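PTS system fructose-specific EIIB component (Bacillus subtilis, PDB 1BLE) takes up a phosphoryl group from phospho-EIIA and passes it to fructose as the sugar is transported into the cell. Local coordinates at residues V61-P73 with S88-I100. Residues are numbered along the deposited sequence; the frame is centred on the assembly and turned at random.
Sequences VSVSKMAKAFHSP and SDIVSLIEAGVPI
Helix 63-71 and helix 88-94 run side by side in roughly the same sense, their axes 9.4 Å apart at closest approach and crossing at -44°; Val-63 faces Leu-93, and Ala-67 faces Ala-96 just beyond the second helix. Near the N-terminal end of helix 63-71, Val-63 presses CG1 onto the backbone of the neighbouring helix, 3.5 Å from Leu-93 CA, while CG2 lies beside the carbonyl of Asp-89. Leu-93 extends CD1 to meet the bent chain of Met-66 at CG, 3.6 Å away, and both side chains also rest on Leu-82 of strand 79-84. Further along, the methyl groups of Ala-67 and Ala-96 abut. Phe-70, with CG anti to the backbone N (chi1 177°), lays one ring face against Val-98, whose CG1 makes a CH-pi contact 3.5 Å from the ring centroid; Pro-99 CD adjoins CE2 of the same ring. A serine in place of Phe-70 would probably leave Val-98 CG1 and Pro-99 CD without their aromatic partner and open a gap between the helix and the loop 96-99. The two are successive helices on one face of a predominantly parallel alpha/beta sheet; helix 63-71 is the connection of the beta-alpha-beta unit from strand 57-61 to strand 79-84.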
ATOM      1  N   VAL A  61      -9.126   6.823  -4.444  1.00 50.20           N
ATOM      2  CA  VAL A  61     -10.015   6.524  -5.533  1.00 51.21           C
ATOM      3  C   VAL A  61     -10.253   7.784  -6.359  1.00 53.94           C
ATOM      4  O   VAL A  61      -9.803   8.872  -5.995  1.00 54.75           O
ATOM      5  CB  VAL A  61     -11.335   6.001  -4.978  1.00 50.64           C
ATOM      6  CG1 VAL A  61     -11.150   4.638  -4.460  1.00 47.13           C
ATOM      7  CG2 VAL A  61     -11.848   6.927  -3.859  1.00 51.41           C
ATOM      8  N   SER A  62     -10.955   7.607  -7.474  1.00 57.15           N
ATOM      9  CA  SER A  62     -11.329   8.664  -8.414  1.00 61.28           C
ATOM     10  C   SER A  62     -12.731   9.222  -8.107  1.00 64.14           C
ATOM     11  O   SER A  62     -13.522   8.580  -7.412  1.00 65.57           O
ATOM     12  CB  SER A  62     -11.324   8.109  -9.835  1.00 61.25           C
ATOM     13  OG  SER A  62     -12.459   7.295 -10.107  1.00 59.59           O
ATOM     14  N   VAL A  63     -13.056  10.388  -8.667  1.00 66.74           N
ATOM     15  CA  VAL A  63     -14.363  11.000  -8.432  1.00 66.62           C
ATOM     16  C   VAL A  63     -15.502  10.055  -8.788  1.00 68.68           C
ATOM     17  O   VAL A  63     -16.540  10.044  -8.136  1.00 71.36           O
ATOM     18  CB  VAL A  63     -14.507  12.305  -9.201  1.00 65.36           C
ATOM     19  CG1 VAL A  63     -15.944  12.842  -9.089  1.00 63.81           C
ATOM     20  CG2 VAL A  63     -13.510  13.309  -8.635  1.00 62.75           C
ATOM     21  N   SER A  64     -15.257   9.199  -9.763  1.00 70.46           N
ATOM     22  CA  SER A  64     -16.246   8.230 -10.225  1.00 71.33           C
ATOM     23  C   SER A  64     -16.499   7.053  -9.249  1.00 70.38           C
ATOM     24  O   SER A  64     -17.667   6.705  -8.986  1.00 72.78           O
ATOM     25  CB  SER A  64     -15.821   7.736 -11.613  1.00 73.00           C
ATOM     26  OG  SER A  64     -15.227   8.821 -12.350  1.00 80.30           O
ATOM     27  N   LYS A  65     -15.420   6.452  -8.721  1.00 65.29           N
ATOM     28  CA  LYS A  65     -15.520   5.338  -7.781  1.00 59.34           C
ATOM     29  C   LYS A  65     -16.021   5.869  -6.444  1.00 57.30           C
ATOM     30  O   LYS A  65     -16.839   5.231  -5.796  1.00 57.57           O
ATOM     31  CB  LYS A  65     -14.162   4.628  -7.653  1.00 60.39           C
ATOM     32  CG  LYS A  65     -14.085   3.420  -6.691  1.00 65.72           C
ATOM     33  CD  LYS A  65     -14.670   2.119  -7.237  1.00 69.72           C
ATOM     34  CE  LYS A  65     -14.723   0.995  -6.180  1.00 70.36           C
ATOM     35  NZ  LYS A  65     -15.318  -0.247  -6.790  1.00 69.69           N
ATOM     36  N   MET A  66     -15.585   7.063  -6.048  1.00 54.35           N
ATOM     37  CA  MET A  66     -16.049   7.650  -4.784  1.00 54.97           C
ATOM     38  C   MET A  66     -17.561   7.757  -4.848  1.00 55.58           C
ATOM     39  O   MET A  66     -18.252   7.269  -3.970  1.00 57.70           O
ATOM     40  CB  MET A  66     -15.435   9.032  -4.525  1.00 53.78           C
ATOM     41  CG  MET A  66     -15.783   9.603  -3.147  1.00 51.30           C
ATOM     42  SD  MET A  66     -15.336   8.470  -1.827  1.00 48.52           S
ATOM     43  CE  MET A  66     -16.765   8.543  -0.761  1.00 44.99           C
ATOM     44  N   ALA A  67     -18.063   8.324  -5.941  1.00 56.14           N
ATOM     45  CA  ALA A  67     -19.501   8.459  -6.182  1.00 53.42           C
ATOM     46  C   ALA A  67     -20.144   7.099  -5.984  1.00 52.14           C
ATOM     47  O   ALA A  67     -21.075   6.964  -5.181  1.00 52.43           O
ATOM     48  CB  ALA A  67     -19.756   8.936  -7.591  1.00 49.35           C
ATOM     49  N   LYS A  68     -19.598   6.079  -6.656  1.00 51.75           N
ATOM     50  CA  LYS A  68     -20.148   4.717  -6.566  1.00 51.30           C
ATOM     51  C   LYS A  68     -20.074   4.159  -5.178  1.00 53.27           C
ATOM     52  O   LYS A  68     -21.073   3.656  -4.689  1.00 54.74           O
ATOM     53  CB  LYS A  68     -19.478   3.742  -7.527  1.00 48.81           C
ATOM     54  N   ALA A  69     -18.937   4.335  -4.505  1.00 55.31           N
ATOM     55  CA  ALA A  69     -18.763   3.822  -3.139  1.00 55.30           C
ATOM     56  C   ALA A  69     -19.657   4.528  -2.125  1.00 55.39           C
ATOM     57  O   ALA A  69     -20.256   3.882  -1.279  1.00 53.67           O
ATOM     58  CB  ALA A  69     -17.321   3.907  -2.715  1.00 52.57           C
ATOM     59  N   PHE A  70     -19.792   5.841  -2.249  1.00 58.05           N
ATOM     60  CA  PHE A  70     -20.610   6.606  -1.326  1.00 61.02           C
ATOM     61  C   PHE A  70     -21.991   6.029  -1.158  1.00 64.11           C
ATOM     62  O   PHE A  70     -22.568   6.085  -0.070  1.00 64.54           O
ATOM     63  CB  PHE A  70     -20.773   8.036  -1.794  1.00 60.30           C
ATOM     64  CG  PHE A  70     -21.665   8.832  -0.911  1.00 63.08           C
ATOM     65  CD1 PHE A  70     -21.383   8.948   0.448  1.00 65.38           C
ATOM     66  CD2 PHE A  70     -22.800   9.450  -1.408  1.00 64.69           C
ATOM     67  CE1 PHE A  70     -22.214   9.676   1.307  1.00 64.90           C
ATOM     68  CE2 PHE A  70     -23.639  10.183  -0.554  1.00 64.86           C
ATOM     69  CZ  PHE A  70     -23.341  10.294   0.806  1.00 63.14           C
ATOM     70  N   HIS A  71     -22.534   5.511  -2.257  1.00 67.53           N
ATOM     71  CA  HIS A  71     -23.882   4.939  -2.264  1.00 68.72           C
ATOM     72  C   HIS A  71     -23.910   3.427  -2.066  1.00 70.05           C
ATOM     73  O   HIS A  71     -24.961   2.857  -1.771  1.00 71.96           O
ATOM     74  CB  HIS A  71     -24.653   5.333  -3.545  1.00 66.90           C
ATOM     75  CG  HIS A  71     -24.856   6.813  -3.701  1.00 66.82           C
ATOM     76  ND1 HIS A  71     -24.227   7.551  -4.676  1.00 67.48           N
ATOM     77  CD2 HIS A  71     -25.572   7.694  -2.962  1.00 66.25           C
ATOM     78  CE1 HIS A  71     -24.532   8.821  -4.537  1.00 67.95           C
ATOM     79  NE2 HIS A  71     -25.351   8.941  -3.500  1.00 66.97           N
ATOM     80  N   SER A  72     -22.775   2.761  -2.228  1.00 71.32           N
ATOM     81  CA  SER A  72     -22.783   1.307  -2.025  1.00 73.73           C
ATOM     82  C   SER A  72     -23.214   0.929  -0.605  1.00 74.58           C
ATOM     83  O   SER A  72     -22.961   1.662   0.358  1.00 75.67           O
ATOM     84  CB  SER A  72     -21.434   0.670  -2.330  1.00 73.39           C
ATOM     85  OG  SER A  72     -21.390  -0.617  -1.748  1.00 74.60           O
ATOM     86  N   PRO A  73     -23.922  -0.204  -0.471  1.00 75.79           N
ATOM     87  CA  PRO A  73     -24.412  -0.704   0.814  1.00 74.64           C
ATOM     88  C   PRO A  73     -23.345  -1.304   1.740  1.00 73.57           C
ATOM     89  O   PRO A  73     -23.569  -1.432   2.951  1.00 70.86           O
ATOM     90  CB  PRO A  73     -25.466  -1.729   0.379  1.00 74.39           C
ATOM     91  CG  PRO A  73     -25.970  -1.159  -0.922  1.00 71.59           C
ATOM     92  CD  PRO A  73     -24.648  -0.875  -1.568  1.00 75.70           C
ATOM     93  N   SER A  88     -12.165  21.684  -7.622  1.00 50.91           N
ATOM     94  CA  SER A  88     -12.909  21.222  -8.775  1.00 50.29           C
ATOM     95  C   SER A  88     -13.346  19.780  -8.616  1.00 51.65           C
ATOM     96  O   SER A  88     -14.462  19.415  -8.967  1.00 54.81           O
ATOM     97  CB  SER A  88     -12.077  21.397 -10.022  1.00 50.42           C
ATOM     98  OG  SER A  88     -11.493  22.684 -10.004  1.00 49.62           O
ATOM     99  N   ASP A  89     -12.462  18.934  -8.124  1.00 52.94           N
ATOM    100  CA  ASP A  89     -12.828  17.553  -7.926  1.00 51.03           C
ATOM    101  C   ASP A  89     -13.964  17.494  -6.882  1.00 50.69           C
ATOM    102  O   ASP A  89     -14.702  16.528  -6.869  1.00 50.99           O
ATOM    103  CB  ASP A  89     -11.622  16.756  -7.434  1.00 53.40           C
ATOM    104  CG  ASP A  89     -10.529  16.630  -8.467  1.00 54.02           C
ATOM    105  OD1 ASP A  89     -10.833  16.260  -9.612  1.00 61.59           O
ATOM    106  OD2 ASP A  89      -9.350  16.840  -8.114  1.00 53.95           O
ATOM    107  N   ILE A  90     -14.093  18.489  -5.995  1.00 49.80           N
ATOM    108  CA  ILE A  90     -15.175  18.459  -4.998  1.00 50.58           C
ATOM    109  C   ILE A  90     -16.476  18.732  -5.724  1.00 53.72           C
ATOM    110  O   ILE A  90     -17.510  18.151  -5.418  1.00 53.52           O
ATOM    111  CB  ILE A  90     -15.041  19.503  -3.897  1.00 48.00           C
ATOM    112  CG1 ILE A  90     -13.761  19.300  -3.081  1.00 47.34           C
ATOM    113  CG2 ILE A  90     -16.195  19.347  -2.967  1.00 48.36           C
ATOM    114  CD1 ILE A  90     -13.686  20.163  -1.818  1.00 43.96           C
ATOM    115  N   VAL A  91     -16.397  19.640  -6.692  1.00 58.74           N
ATOM    116  CA  VAL A  91     -17.534  20.001  -7.544  1.00 58.83           C
ATOM    117  C   VAL A  91     -17.854  18.751  -8.377  1.00 58.14           C
ATOM    118  O   VAL A  91     -18.982  18.271  -8.332  1.00 59.51           O
ATOM    119  CB  VAL A  91     -17.193  21.239  -8.449  1.00 58.56           C
ATOM    120  CG1 VAL A  91     -18.015  21.217  -9.742  1.00 58.82           C
ATOM    121  CG2 VAL A  91     -17.402  22.549  -7.657  1.00 53.89           C
ATOM    122  N   SER A  92     -16.848  18.188  -9.061  1.00 55.44           N
ATOM    123  CA  SER A  92     -17.039  16.975  -9.848  1.00 54.29           C
ATOM    124  C   SER A  92     -17.720  15.879  -9.020  1.00 57.71           C
ATOM    125  O   SER A  92     -18.592  15.182  -9.532  1.00 61.08           O
ATOM    126  CB  SER A  92     -15.717  16.415 -10.329  1.00 51.16           C
ATOM    127  OG  SER A  92     -15.051  17.326 -11.163  1.00 56.16           O
ATOM    128  N   LEU A  93     -17.360  15.748  -7.739  1.00 59.61           N
ATOM    129  CA  LEU A  93     -17.932  14.691  -6.888  1.00 58.90           C
ATOM    130  C   LEU A  93     -19.370  14.947  -6.535  1.00 61.19           C
ATOM    131  O   LEU A  93     -20.122  14.000  -6.301  1.00 63.20           O
ATOM    132  CB  LEU A  93     -17.123  14.468  -5.593  1.00 52.26           C
ATOM    133  CG  LEU A  93     -17.556  13.381  -4.602  1.00 44.94           C
ATOM    134  CD1 LEU A  93     -17.482  11.983  -5.220  1.00 45.64           C
ATOM    135  CD2 LEU A  93     -16.724  13.481  -3.339  1.00 43.33           C
ATOM    136  N   ILE A  94     -19.736  16.219  -6.427  1.00 63.26           N
ATOM    137  CA  ILE A  94     -21.115  16.578  -6.091  1.00 66.38           C
ATOM    138  C   ILE A  94     -22.018  16.371  -7.311  1.00 69.20           C
ATOM    139  O   ILE A  94     -23.177  15.991  -7.177  1.00 68.56           O
ATOM    140  CB  ILE A  94     -21.209  18.016  -5.567  1.00 64.73           C
ATOM    141  CG1 ILE A  94     -20.517  18.098  -4.210  1.00 66.34           C
ATOM    142  CG2 ILE A  94     -22.635  18.434  -5.404  1.00 62.32           C
ATOM    143  CD1 ILE A  94     -20.280  19.518  -3.704  1.00 66.82           C
ATOM    144  N   GLU A  95     -21.449  16.541  -8.502  1.00 73.58           N
ATOM    145  CA  GLU A  95     -22.177  16.323  -9.741  1.00 76.78           C
ATOM    146  C   GLU A  95     -22.228  14.818 -10.043  1.00 77.87           C
ATOM    147  O   GLU A  95     -22.328  14.413 -11.203  1.00 82.07           O
ATOM    148  CB  GLU A  95     -21.497  17.050 -10.899  1.00 77.66           C
ATOM    149  CG  GLU A  95     -21.349  18.516 -10.682  1.00 83.97           C
ATOM    150  CD  GLU A  95     -20.832  19.218 -11.911  1.00 91.21           C
ATOM    151  OE1 GLU A  95     -20.099  18.580 -12.718  1.00 92.11           O
ATOM    152  OE2 GLU A  95     -21.169  20.415 -12.071  1.00 95.25           O
ATOM    153  N   ALA A  96     -22.037  13.999  -9.013  1.00 76.15           N
ATOM    154  CA  ALA A  96     -22.106  12.546  -9.145  1.00 73.20           C
ATOM    155  C   ALA A  96     -23.093  12.034  -8.064  1.00 71.58           C
ATOM    156  O   ALA A  96     -23.379  10.835  -7.969  1.00 72.30           O
ATOM    157  CB  ALA A  96     -20.718  11.913  -9.017  1.00 72.53           C
ATOM    158  N   GLY A  97     -23.607  12.968  -7.259  1.00 68.18           N
ATOM    159  CA  GLY A  97     -24.597  12.625  -6.254  1.00 69.99           C
ATOM    160  C   GLY A  97     -24.167  12.363  -4.833  1.00 70.51           C
ATOM    161  O   GLY A  97     -24.855  11.643  -4.105  1.00 72.62           O
ATOM    162  N   VAL A  98     -23.061  12.975  -4.423  1.00 68.69           N
ATOM    163  CA  VAL A  98     -22.531  12.805  -3.083  1.00 64.59           C
ATOM    164  C   VAL A  98     -22.638  14.174  -2.430  1.00 63.66           C
ATOM    165  O   VAL A  98     -21.908  15.080  -2.780  1.00 61.10           O
ATOM    166  CB  VAL A  98     -21.035  12.340  -3.121  1.00 61.90           C
ATOM    167  CG1 VAL A  98     -20.570  11.956  -1.733  1.00 60.55           C
ATOM    168  CG2 VAL A  98     -20.855  11.162  -4.083  1.00 60.75           C
ATOM    169  N   PRO A  99     -23.562  14.344  -1.477  1.00 65.03           N
ATOM    170  CA  PRO A  99     -23.718  15.638  -0.812  1.00 66.24           C
ATOM    171  C   PRO A  99     -22.591  15.940   0.177  1.00 67.93           C
ATOM    172  O   PRO A  99     -22.291  15.149   1.087  1.00 73.55           O
ATOM    173  CB  PRO A  99     -25.051  15.476  -0.076  1.00 64.50           C
ATOM    174  CG  PRO A  99     -24.968  14.078   0.420  1.00 65.11           C
ATOM    175  CD  PRO A  99     -24.413  13.330  -0.827  1.00 67.27           C
ATOM    176  N   ILE A 100     -21.963  17.090   0.001  1.00 65.60           N
ATOM    177  CA  ILE A 100     -20.917  17.494   0.917  1.00 63.23           C
ATOM    178  C   ILE A 100     -21.385  18.806   1.575  1.00 63.50           C
ATOM    179  O   ILE A 100     -21.665  19.792   0.907  1.00 62.37           O
ATOM    180  CB  ILE A 100     -19.569  17.535   0.177  1.00 59.99           C
ATOM    181  CG1 ILE A 100     -19.113  16.092  -0.055  1.00 56.26           C
ATOM    182  CG2 ILE A 100     -18.548  18.325   0.956  1.00 59.67           C
ATOM    183  CD1 ILE A 100     -17.999  15.934  -1.018  1.00 54.44           C
TER